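Local coordinates for protein 4-oxalmesaconate hydratase (PDB 5CGZ) that catalyses the zinc-dependent hydration of 4-carboxy-2-hydroxymuconate (oxalomesaconate enol), the third step in bacterial breakdown of gallate, at residues A[13-18]-A[184-189]. Sequence-based numbering, arbitrary orientation.
Sequences DFVWRA and AAIQCM. With ZN (zinc ion), chain C.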
loop_
_atom_site.group_PDB
_atom_site.type_symbol
_atom_site.label_atom_id
_atom_site.label_comp_id
_atom_site.label_asym_id
_atom_site.label_seq_id
_atom_site.Cartn_x
_atom_site.Cartn_y
_atom_site.Cartn_z
ATOM N N ASP A 13 27.585 6.233 7.214
ATOM C CA ASP A 13 26.166 6.529 7.109
ATOM C C ASP A 13 25.669 7.590 8.086
ATOM O O ASP A 13 24.869 8.438 7.703
ATOM C CB ASP A 13 25.362 5.245 7.279
ATOM C CG ASP A 13 25.336 4.423 6.008
ATOM O OD1 ASP A 13 25.747 3.245 6.038
ATOM O OD2 ASP A 13 24.896 4.973 4.975
ATOM N N PHE A 14 26.130 7.566 9.333
ATOM C CA PHE A 14 25.604 8.528 10.292
ATOM C C PHE A 14 26.019 9.944 9.902
ATOM O O PHE A 14 25.350 10.905 10.268
ATOM C CB PHE A 14 26.043 8.201 11.738
ATOM C CG PHE A 14 27.489 8.524 12.049
ATOM C CD1 PHE A 14 28.489 7.582 11.842
ATOM C CD2 PHE A 14 27.838 9.754 12.593
ATOM C CE1 PHE A 14 29.823 7.872 12.148
ATOM C CE2 PHE A 14 29.169 10.057 12.902
ATOM C CZ PHE A 14 30.165 9.113 12.678
ATOM N N VAL A 15 27.101 10.074 9.138
ATOM C CA VAL A 15 27.555 11.401 8.727
ATOM C C VAL A 15 26.648 11.965 7.628
ATOM O O VAL A 15 26.134 13.068 7.764
ATOM C CB VAL A 15 29.034 11.383 8.245
ATOM C CG1 VAL A 15 29.454 12.762 7.736
ATOM C CG2 VAL A 15 29.952 10.939 9.377
ATOM N N TRP A 16 26.425 11.205 6.558
ATOM C CA TRP A 16 25.550 11.674 5.476
ATOM C C TRP A 16 24.124 11.932 5.946
ATOM O O TRP A 16 23.496 12.918 5.547
ATOM C CB TRP A 16 25.479 10.667 4.324
ATOM C CG TRP A 16 26.778 10.142 3.788
ATOM C CD1 TRP A 16 27.177 8.835 3.751
ATOM C CD2 TRP A 16 27.828 10.900 3.171
ATOM N NE1 TRP A 16 28.417 8.736 3.160
ATOM C CE2 TRP A 16 28.839 9.986 2.799
ATOM C CE3 TRP A 16 28.012 12.260 2.896
ATOM C CZ2 TRP A 16 30.020 10.390 2.173
ATOM C CZ3 TRP A 16 29.184 12.660 2.273
ATOM C CH2 TRP A 16 30.173 11.727 1.921
ATOM N N ARG A 17 23.614 11.038 6.788
ATOM C CA ARG A 17 22.169 10.928 7.021
ATOM C C ARG A 17 21.699 11.464 8.364
ATOM O O ARG A 17 20.508 11.717 8.535
ATOM C CB ARG A 17 21.735 9.455 6.898
ATOM C CG ARG A 17 22.266 8.810 5.646
ATOM C CD ARG A 17 21.766 7.394 5.376
ATOM N NE ARG A 17 22.698 6.837 4.403
ATOM C CZ ARG A 17 22.730 7.201 3.125
ATOM N NH1 ARG A 17 21.835 8.067 2.653
ATOM N NH2 ARG A 17 23.643 6.686 2.320
ATOM N N ALA A 18 22.617 11.620 9.317
ATOM C CA ALA A 18 22.235 11.992 10.680
ATOM C C ALA A 18 23.111 13.089 11.290
ATOM O O ALA A 18 22.920 13.452 12.453
ATOM C CB ALA A 18 22.268 10.754 11.581
ATOM N N ALA A 184 31.264 20.172 7.807
ATOM C CA ALA A 184 32.638 19.895 8.224
ATOM C C ALA A 184 32.820 18.404 8.489
ATOM O O ALA A 184 33.848 17.824 8.140
ATOM C CB ALA A 184 33.005 20.711 9.459
ATOM N N ALA A 185 31.816 17.770 9.091
ATOM C CA ALA A 185 31.880 16.322 9.295
ATOM C C ALA A 185 31.882 15.601 7.945
ATOM O O ALA A 185 32.613 14.632 7.737
ATOM C CB ALA A 185 30.715 15.846 10.153
ATOM N N ILE A 186 31.051 16.083 7.028
ATOM C CA ILE A 186 30.982 15.519 5.684
ATOM C C ILE A 186 32.355 15.546 5.002
ATOM O O ILE A 186 32.747 14.594 4.318
ATOM C CB ILE A 186 29.931 16.278 4.834
ATOM C CG1 ILE A 186 28.543 15.665 5.055
ATOM C CG2 ILE A 186 30.282 16.256 3.355
ATOM C CD1 ILE A 186 27.450 16.373 4.290
ATOM N N GLN A 187 33.096 16.631 5.212
ATOM C CA GLN A 187 34.414 16.772 4.600
ATOM C C GLN A 187 35.454 15.797 5.163
ATOM O O GLN A 187 36.509 15.612 4.570
ATOM C CB GLN A 187 34.904 18.211 4.744
ATOM C CG GLN A 187 34.173 19.163 3.809
ATOM C CD GLN A 187 34.698 20.577 3.872
ATOM O OE1 GLN A 187 35.090 21.140 2.854
ATOM N NE2 GLN A 187 34.690 21.167 5.061
ATOM N N CYS A 188 35.155 15.163 6.293
ATOM C CA CYS A 188 36.008 14.088 6.791
ATOM C C CYS A 188 35.901 12.834 5.927
ATOM O O CYS A 188 36.754 11.956 6.002
ATOM C CB CYS A 188 35.659 13.729 8.236
ATOM S SG CYS A 188 35.949 15.034 9.412
ATOM N N MET A 189 34.846 12.742 5.122
ATOM C CA MET A 189 34.668 11.592 4.236
ATOM C C MET A 189 35.564 11.783 3.016
ATOM O O MET A 189 35.104 12.159 1.927
ATOM C CB MET A 189 33.202 11.420 3.816
ATOM C CG MET A 189 32.203 11.409 4.978
ATOM S SD MET A 189 32.385 10.008 6.104
ATOM C CE MET A 189 33.377 10.718 7.403
HETATM ZN ZN ZN C . 25.709 2.254 4.306
HETATM O O HOH W 1 25.914 3.883 2.431
#
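Asp13 OD2 takes a nearly straight bond from Arg17 NE at 2.9 Å, in the guanidinium plane but tilted 26° out of the carboxylate plane on its anti side, with a weaker second one from Arg17 NH2. OD1 of the same carboxylate binds the zinc ion at 2.0 Å, an arrangement consistent with the salt bridge holding this metal ligand in its rotation; His10, Glu44 and His123 complete the protein's share of the site. The helix start carrying Asp13 meets 184-189 mainly by van der Waals packing. Val15 has CG1 anti to the backbone N (chi1 176°), and this branch packs 4.1 Å from the small methyl Ala185 CB, while CG2 meets Met189 CE tip to tip. Met189, flexible enough to bend at chi2 and chi3, lays CG over one face of the Trp16 six-membered ring, offset toward the rim, a CH-pi contact, with CB 3.6 Å from Trp16 CH2. Ile186 CG2 approaches Trp16 CZ3 obliquely at 3.9 Å. An alanine in place of Trp16 would probably leave Met189 CG and Ile186 CG2 without their broad aromatic partner, opening a gap. Helix 13-27, following strand 3-8, thus abuts the end of helix 179-186, with helix 56-74 touching Val15 and Ala185 and helix 193-212 packing on Trp16 and Ile186.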